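Local coordinates for putative silent information regulator 2 (Leishmania infantum, PDB 5OL0), which probably removes acetyl groups from lysine side chains of target proteins in an NAD-dependent reaction, as a zinc-containing class I sirtuin, at residues A[235-246]-A[275-286]; A[196-204]-A[225-233]. All coordinates share one frame; numbering follows the deposited sequence.

Interaction 1. Residues A[235-246]-A[275-286]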
# COMPACT_ATOMS: atom_id res chain seq x y z
N LYS A 235 18.21 10.71 8.19
CA LYS A 235 17.60 11.75 9.04
C LYS A 235 17.42 13.11 8.36
O LYS A 235 16.61 13.90 8.79
CB LYS A 235 18.38 11.95 10.36
CG LYS A 235 19.86 12.38 10.19
CD LYS A 235 20.49 13.12 11.40
CE LYS A 235 20.90 14.56 11.05
NZ LYS A 235 21.67 15.15 12.17
N SER A 236 18.15 13.34 7.29
CA SER A 236 18.12 14.61 6.58
C SER A 236 17.21 14.61 5.36
O SER A 236 16.99 15.68 4.77
CB SER A 236 19.53 14.90 6.08
OG SER A 236 20.00 13.79 5.29
N VAL A 237 16.68 13.47 4.93
CA VAL A 237 15.89 13.50 3.69
C VAL A 237 14.41 13.88 3.93
O VAL A 237 13.84 13.48 4.93
CB VAL A 237 16.01 12.24 2.85
CG1 VAL A 237 17.48 11.99 2.48
CG2 VAL A 237 15.30 11.07 3.48
N PRO A 238 13.81 14.61 3.01
CA PRO A 238 12.42 14.98 3.14
C PRO A 238 11.48 13.76 3.14
O PRO A 238 11.74 12.74 2.41
CB PRO A 238 12.14 15.88 1.94
CG PRO A 238 13.29 15.71 1.03
CD PRO A 238 14.43 15.19 1.81
N ARG A 239 10.43 13.86 3.96
CA ARG A 239 9.43 12.83 4.06
C ARG A 239 8.08 13.50 3.88
O ARG A 239 7.72 14.36 4.65
CB ARG A 239 9.54 12.06 5.37
CG ARG A 239 10.92 11.52 5.70
CD ARG A 239 10.91 10.55 6.87
NE ARG A 239 10.56 11.24 8.11
CZ ARG A 239 10.53 10.66 9.33
NH1 ARG A 239 10.86 9.39 9.52
NH2 ARG A 239 10.21 11.38 10.37
N VAL A 240 7.37 13.15 2.82
CA VAL A 240 6.16 13.83 2.44
C VAL A 240 5.03 12.89 2.78
O VAL A 240 5.00 11.76 2.29
CB VAL A 240 6.16 14.15 0.90
CG1 VAL A 240 4.82 14.67 0.45
CG2 VAL A 240 7.21 15.21 0.60
N VAL A 241 4.10 13.31 3.62
CA VAL A 241 3.00 12.42 4.01
C VAL A 241 1.75 13.03 3.42
O VAL A 241 1.48 14.20 3.69
CB VAL A 241 2.86 12.25 5.52
CG1 VAL A 241 1.71 11.31 5.84
CG2 VAL A 241 4.19 11.74 6.11
N MET A 242 1.07 12.27 2.56
CA MET A 242 -0.28 12.62 2.07
C MET A 242 -1.32 11.75 2.74
O MET A 242 -1.44 10.55 2.44
CB MET A 242 -0.38 12.47 0.56
CG MET A 242 0.63 13.26 -0.24
SD MET A 242 0.43 13.04 -2.03
CE MET A 242 1.56 14.31 -2.56
N ASN A 243 -2.11 12.33 3.65
CA ASN A 243 -3.02 11.52 4.47
C ASN A 243 -4.17 12.43 4.95
O ASN A 243 -3.97 13.63 5.08
CB ASN A 243 -2.25 10.88 5.64
CG ASN A 243 -2.94 9.63 6.20
OD1 ASN A 243 -3.93 9.75 6.91
ND2 ASN A 243 -2.43 8.44 5.87
N ARG A 244 -5.33 11.84 5.15
CA ARG A 244 -6.51 12.48 5.77
C ARG A 244 -6.40 12.58 7.28
O ARG A 244 -7.31 13.12 7.90
CB ARG A 244 -7.75 11.64 5.50
CG ARG A 244 -8.15 11.53 4.02
CD ARG A 244 -8.75 12.84 3.59
NE ARG A 244 -9.52 12.68 2.39
CZ ARG A 244 -10.21 13.65 1.78
NH1 ARG A 244 -10.21 14.90 2.23
NH2 ARG A 244 -10.89 13.36 0.68
N GLU A 245 -5.38 11.97 7.87
CA GLU A 245 -5.18 11.95 9.33
C GLU A 245 -3.76 12.32 9.66
O GLU A 245 -2.85 12.04 8.87
CB GLU A 245 -5.39 10.52 9.91
CG GLU A 245 -6.72 9.89 9.71
CD GLU A 245 -6.87 8.68 10.62
OE1 GLU A 245 -6.24 7.65 10.34
OE2 GLU A 245 -7.58 8.75 11.64
N ARG A 246 -3.56 12.90 10.85
CA ARG A 246 -2.24 13.25 11.37
C ARG A 246 -1.68 11.92 11.91
O ARG A 246 -1.98 11.49 13.03
CB ARG A 246 -2.36 14.42 12.41
CG ARG A 246 -1.29 14.61 13.50
CD ARG A 246 0.06 14.82 12.88
NE ARG A 246 1.28 15.15 13.68
CZ ARG A 246 2.25 14.31 14.08
NH1 ARG A 246 2.12 12.97 14.05
NH2 ARG A 246 3.36 14.83 14.61
N ASP A 275 18.67 17.80 14.48
CA ASP A 275 18.00 17.18 13.33
C ASP A 275 17.08 18.14 12.53
O ASP A 275 16.06 18.67 13.05
CB ASP A 275 17.22 15.92 13.79
CG ASP A 275 16.22 16.19 14.96
OD1 ASP A 275 16.02 17.34 15.37
OD2 ASP A 275 15.62 15.21 15.46
N VAL A 276 17.44 18.37 11.26
CA VAL A 276 16.65 19.26 10.35
C VAL A 276 15.11 18.97 10.27
O VAL A 276 14.62 17.88 10.58
CB VAL A 276 17.23 19.36 8.90
CG1 VAL A 276 18.60 20.05 8.87
CG2 VAL A 276 17.22 18.00 8.18
N CYS A 277 14.38 20.01 9.85
CA CYS A 277 12.96 19.97 9.69
C CYS A 277 12.71 19.47 8.24
O CYS A 277 13.01 20.16 7.25
CB CYS A 277 12.40 21.36 9.97
SG CYS A 277 10.66 21.56 9.60
N ARG A 278 12.28 18.20 8.14
CA ARG A 278 12.23 17.51 6.86
C ARG A 278 10.87 16.83 6.52
O ARG A 278 10.76 16.30 5.44
CB ARG A 278 13.43 16.54 6.70
CG ARG A 278 13.75 15.57 7.84
CD ARG A 278 12.73 14.47 7.91
NE ARG A 278 13.07 13.40 8.84
CZ ARG A 278 13.73 12.28 8.55
NH1 ARG A 278 14.20 12.01 7.34
NH2 ARG A 278 13.90 11.42 9.51
N ASP A 279 9.90 16.86 7.43
CA ASP A 279 8.58 16.25 7.28
C ASP A 279 7.57 17.29 6.91
O ASP A 279 7.70 18.45 7.30
CB ASP A 279 8.10 15.62 8.59
CG ASP A 279 8.97 14.51 9.05
OD1 ASP A 279 9.62 13.88 8.21
OD2 ASP A 279 9.01 14.24 10.27
N VAL A 280 6.66 16.90 6.02
CA VAL A 280 5.51 17.69 5.69
C VAL A 280 4.28 16.79 5.54
O VAL A 280 4.41 15.66 5.07
CB VAL A 280 5.82 18.51 4.43
CG1 VAL A 280 6.12 17.62 3.25
CG2 VAL A 280 4.68 19.44 4.14
N LEU A 281 3.15 17.28 6.03
CA LEU A 281 1.85 16.62 5.90
C LEU A 281 0.91 17.38 5.00
O LEU A 281 0.66 18.56 5.25
CB LEU A 281 1.17 16.53 7.23
CG LEU A 281 -0.19 15.86 7.30
CD1 LEU A 281 -0.15 14.39 6.95
CD2 LEU A 281 -0.65 16.06 8.73
N PHE A 282 0.45 16.74 3.93
CA PHE A 282 -0.47 17.34 2.99
C PHE A 282 -1.77 16.63 3.23
O PHE A 282 -1.91 15.44 2.91
CB PHE A 282 0.00 17.15 1.56
CG PHE A 282 1.25 17.93 1.22
CD1 PHE A 282 1.24 19.31 1.23
CD2 PHE A 282 2.43 17.29 0.86
CE1 PHE A 282 2.37 20.05 0.91
CE2 PHE A 282 3.57 18.01 0.49
CZ PHE A 282 3.55 19.39 0.56
N ARG A 283 -2.74 17.37 3.80
CA ARG A 283 -4.09 16.85 4.10
C ARG A 283 -4.95 16.89 2.85
O ARG A 283 -4.51 17.36 1.81
CB ARG A 283 -4.76 17.72 5.15
CG ARG A 283 -4.09 17.84 6.49
CD ARG A 283 -3.93 16.50 7.15
NE ARG A 283 -5.16 15.97 7.76
CZ ARG A 283 -5.54 16.13 9.04
NH1 ARG A 283 -4.84 16.84 9.90
NH2 ARG A 283 -6.65 15.55 9.44
N GLY A 284 -6.20 16.48 2.93
CA GLY A 284 -7.04 16.50 1.73
C GLY A 284 -6.93 15.20 0.94
O GLY A 284 -6.39 14.19 1.40
N ASP A 285 -7.48 15.22 -0.26
CA ASP A 285 -7.55 14.08 -1.12
C ASP A 285 -6.18 13.91 -1.80
O ASP A 285 -5.72 14.78 -2.59
CB ASP A 285 -8.59 14.34 -2.19
CG ASP A 285 -8.87 13.13 -3.06
OD1 ASP A 285 -8.30 12.02 -2.90
OD2 ASP A 285 -9.68 13.33 -3.96
N CYS A 286 -5.58 12.76 -1.52
CA CYS A 286 -4.26 12.42 -2.08
C CYS A 286 -4.32 12.38 -3.63
O CYS A 286 -3.33 12.73 -4.28
CB CYS A 286 -3.77 11.13 -1.46
SG CYS A 286 -4.77 9.66 -1.85
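Strands 239-242 and 279-282 run parallel, 4.7 Å apart and 17° off true alignment, paired from R239 with D279 to M242 with F282. R239 N, V241 N and N243 N donate to the carbonyls of R278, V280 and F282. V280 N and F282 N return bonds to R239 O and V241 O. This is the edge pair of the six-stranded parallel sheet of the sirtuin Rossmann-type domain, with 279-282 outermost.

At the N-terminal end R239 grips D279 side-on. R239 NE meets D279 OD1 at 2.8 Å, and R239 NH2 meets D279 OD2 at 3.1 Å. Both oxygens are approached on their syn side. The R278 guanidinium lies flat on that of R239, centres 3.6 Å apart and planes at 14°. Its opposite face covers K235 O. R278 NH1 points within its own plane at a lone pair of V237 O, 2.8 Å away. A bend at chi2 (73°) helps carry the R278 guanidinium across to K235 O and V237 O.

Further along, V240 CG1 touches the edge of the F282 ring, 3.6 Å from F282 CE2. V240 CG2 meets V280 CG1 alongside. On the other face V241 CG1 packs on L281 CD1 at 3.8 Å. At the C-terminal end R283 NH2 bonds to R244 O from above the carbonyl plane. N243, R244, E245 and C286 probably contribute to the NAD site.

The carboxylate of D279 and the carbonyl oxygens around R278 probably offset the charge of the two stacked arginines, making their close approach tolerable.

Interaction 2. Residues A[196-204]-A[225-233]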
# COMPACT_ATOMS: atom_id res chain seq x y z
N LEU A 196 6.55 -11.66 5.91
CA LEU A 196 6.43 -10.80 4.71
C LEU A 196 7.37 -11.35 3.63
O LEU A 196 8.34 -12.05 3.94
CB LEU A 196 6.82 -9.37 5.01
CG LEU A 196 5.69 -8.50 5.56
CD1 LEU A 196 5.36 -8.88 7.03
CD2 LEU A 196 6.09 -7.00 5.47
N PRO A 197 7.13 -11.00 2.37
CA PRO A 197 8.13 -11.51 1.36
C PRO A 197 9.51 -10.89 1.49
O PRO A 197 9.68 -9.79 2.01
CB PRO A 197 7.47 -11.14 0.03
CG PRO A 197 6.65 -9.89 0.36
CD PRO A 197 6.17 -10.07 1.78
N ASP A 198 10.50 -11.62 1.00
CA ASP A 198 11.90 -11.21 0.97
C ASP A 198 12.13 -9.84 0.39
O ASP A 198 12.99 -9.11 0.83
CB ASP A 198 12.68 -12.15 0.02
CG ASP A 198 13.02 -13.49 0.64
OD1 ASP A 198 13.23 -13.57 1.87
OD2 ASP A 198 13.15 -14.47 -0.13
N ALA A 199 11.40 -9.54 -0.67
CA ALA A 199 11.53 -8.30 -1.33
C ALA A 199 11.18 -7.11 -0.41
O ALA A 199 11.70 -5.99 -0.62
CB ALA A 199 10.65 -8.28 -2.56
N PHE A 200 10.32 -7.31 0.59
CA PHE A 200 10.10 -6.26 1.61
C PHE A 200 11.37 -5.97 2.37
O PHE A 200 11.78 -4.82 2.54
CB PHE A 200 8.99 -6.61 2.59
CG PHE A 200 8.96 -5.69 3.73
CD1 PHE A 200 8.41 -4.44 3.60
CD2 PHE A 200 9.65 -6.00 4.90
CE1 PHE A 200 8.44 -3.54 4.63
CE2 PHE A 200 9.67 -5.12 5.95
CZ PHE A 200 9.06 -3.89 5.82
N PHE A 201 12.05 -7.03 2.81
CA PHE A 201 13.31 -6.84 3.58
C PHE A 201 14.47 -6.25 2.76
O PHE A 201 15.27 -5.48 3.29
CB PHE A 201 13.67 -8.15 4.30
CG PHE A 201 12.64 -8.52 5.32
CD1 PHE A 201 12.58 -7.81 6.52
CD2 PHE A 201 11.67 -9.49 5.05
CE1 PHE A 201 11.57 -8.06 7.44
CE2 PHE A 201 10.66 -9.75 5.97
CZ PHE A 201 10.62 -9.03 7.18
N ASP A 202 14.48 -6.58 1.48
CA ASP A 202 15.41 -5.94 0.49
C ASP A 202 15.18 -4.43 0.47
O ASP A 202 16.09 -3.62 0.64
CB ASP A 202 15.11 -6.55 -0.89
CG ASP A 202 16.08 -6.10 -1.95
OD1 ASP A 202 17.21 -6.62 -1.94
OD2 ASP A 202 15.74 -5.21 -2.76
N ALA A 203 13.91 -4.06 0.38
CA ALA A 203 13.57 -2.67 0.39
C ALA A 203 13.91 -1.98 1.71
O ALA A 203 14.48 -0.93 1.70
CB ALA A 203 12.11 -2.49 0.02
N LEU A 204 13.62 -2.61 2.83
CA LEU A 204 13.94 -2.01 4.15
C LEU A 204 15.42 -1.82 4.46
O LEU A 204 15.83 -0.80 5.05
CB LEU A 204 13.35 -2.89 5.26
CG LEU A 204 13.48 -2.38 6.72
CD1 LEU A 204 12.58 -1.19 6.92
CD2 LEU A 204 13.16 -3.50 7.74
N PRO A 225 6.17 -5.13 10.10
CA PRO A 225 7.24 -4.15 10.05
C PRO A 225 7.20 -3.04 8.92
O PRO A 225 8.11 -2.22 8.84
CB PRO A 225 8.48 -5.03 9.88
CG PRO A 225 8.01 -6.20 9.09
CD PRO A 225 6.58 -6.42 9.51
N PHE A 226 6.17 -3.03 8.10
CA PHE A 226 5.98 -2.05 7.04
C PHE A 226 6.20 -0.63 7.51
O PHE A 226 6.90 0.13 6.86
CB PHE A 226 4.55 -2.14 6.43
CG PHE A 226 4.38 -1.29 5.18
CD1 PHE A 226 4.71 -1.83 3.91
CD2 PHE A 226 4.03 0.05 5.25
CE1 PHE A 226 4.59 -1.05 2.75
CE2 PHE A 226 3.90 0.83 4.10
CZ PHE A 226 4.17 0.29 2.84
N ALA A 227 5.66 -0.29 8.67
CA ALA A 227 5.78 1.08 9.19
C ALA A 227 7.22 1.48 9.52
O ALA A 227 7.50 2.65 9.73
CB ALA A 227 4.90 1.25 10.39
N LEU A 228 8.17 0.55 9.48
CA LEU A 228 9.57 0.94 9.71
C LEU A 228 10.20 1.64 8.55
O LEU A 228 11.19 2.34 8.71
CB LEU A 228 10.44 -0.23 10.03
CG LEU A 228 10.29 -0.84 11.41
CD1 LEU A 228 11.06 -2.15 11.41
CD2 LEU A 228 10.89 0.14 12.42
N LEU A 229 9.63 1.45 7.36
CA LEU A 229 10.27 1.95 6.16
C LEU A 229 10.71 3.42 6.25
O LEU A 229 11.87 3.72 6.03
CB LEU A 229 9.40 1.70 4.92
CG LEU A 229 9.48 0.28 4.42
CD1 LEU A 229 8.30 -0.01 3.52
CD2 LEU A 229 10.79 0.01 3.65
N PRO A 230 9.81 4.32 6.60
CA PRO A 230 10.23 5.72 6.63
C PRO A 230 11.07 6.11 7.83
O PRO A 230 11.61 7.24 7.86
CB PRO A 230 8.88 6.46 6.70
CG PRO A 230 7.95 5.51 7.36
CD PRO A 230 8.38 4.16 6.93
N CYS A 231 11.13 5.22 8.83
CA CYS A 231 12.00 5.41 9.99
C CYS A 231 13.48 5.17 9.72
O CYS A 231 14.29 5.64 10.50
CB CYS A 231 11.52 4.52 11.17
SG CYS A 231 9.80 4.97 11.61
N VAL A 232 13.83 4.42 8.68
CA VAL A 232 15.23 4.00 8.40
C VAL A 232 15.85 4.83 7.24
O VAL A 232 17.00 4.66 6.94
CB VAL A 232 15.39 2.49 8.12
CG1 VAL A 232 15.00 1.61 9.34
CG2 VAL A 232 14.56 2.03 6.95
N VAL A 233 15.11 5.74 6.63
CA VAL A 233 15.69 6.63 5.64
C VAL A 233 16.61 7.61 6.36
O VAL A 233 16.42 7.86 7.54
CB VAL A 233 14.64 7.38 4.81
CG1 VAL A 233 13.67 6.39 4.20
CG2 VAL A 233 13.90 8.42 5.63
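Helix 198-207 packs against the connection between strands 213-217 and 239-242 of the Rossmann-type sheet, where F200 and L204 carry most of the contact. The F200 ring reaches three residues of that connection. Its CE2 atom lies 3.7 Å from P225 CG. F200 CZ brings the ring edge to P225 O. F200 CE1 sits 3.7 Å from L229 CD1 and 3.8 Å from F226 CA. The F200 ring and L229 pass alongside, running opposite ways. With CG anti to the backbone N (chi1 169°), the F200 ring extends from the helix to P225 and L229.

L196 CD1 packs on the P225 ring, 3.7 Å from P225 CD. A cis peptide bond precedes P225. Residues 226-231 coil in a helix-like but irregular way. L228, L229 and V232 meet helix 198-207. F226 from the same turn touches Q126, a probable NAD-binding residue.

One turn after F200, L204 CD1 touches both L228 CB at 3.9 Å and V232 CG2 at 3.8 Å. The L204 and V232 side chains are turned roughly perpendicular. L229 CD2 lies 3.8 Å from L204 CA. No hydrogen bond joins the two segments. L196 also packs against a modified side chain of the bound peptide, and D198 forms a salt bridge with a basic side chain of that peptide.

The two contacts follow one another in sequence, 196-233 then 235-286, and their centres are 18 Å apart. They meet where residues 225-233 lead into strand 239-242. R239 NH1 lies 2.8 Å from P230 O, a probable hydrogen bond, so the arginine that holds D279 in interaction 1 also holds the turn of interaction 2. V233 CG2 packs 3.9 Å from R239 CD. Both contacts reach the likely NAD site. In interaction 1 the side chain of N243 comes within about 4 Å of G218 (nearest atoms). In interaction 2 the side chains of F226 and T219 are about 4 Å apart at their nearest atoms. Interaction 2 also borders the bound peptide.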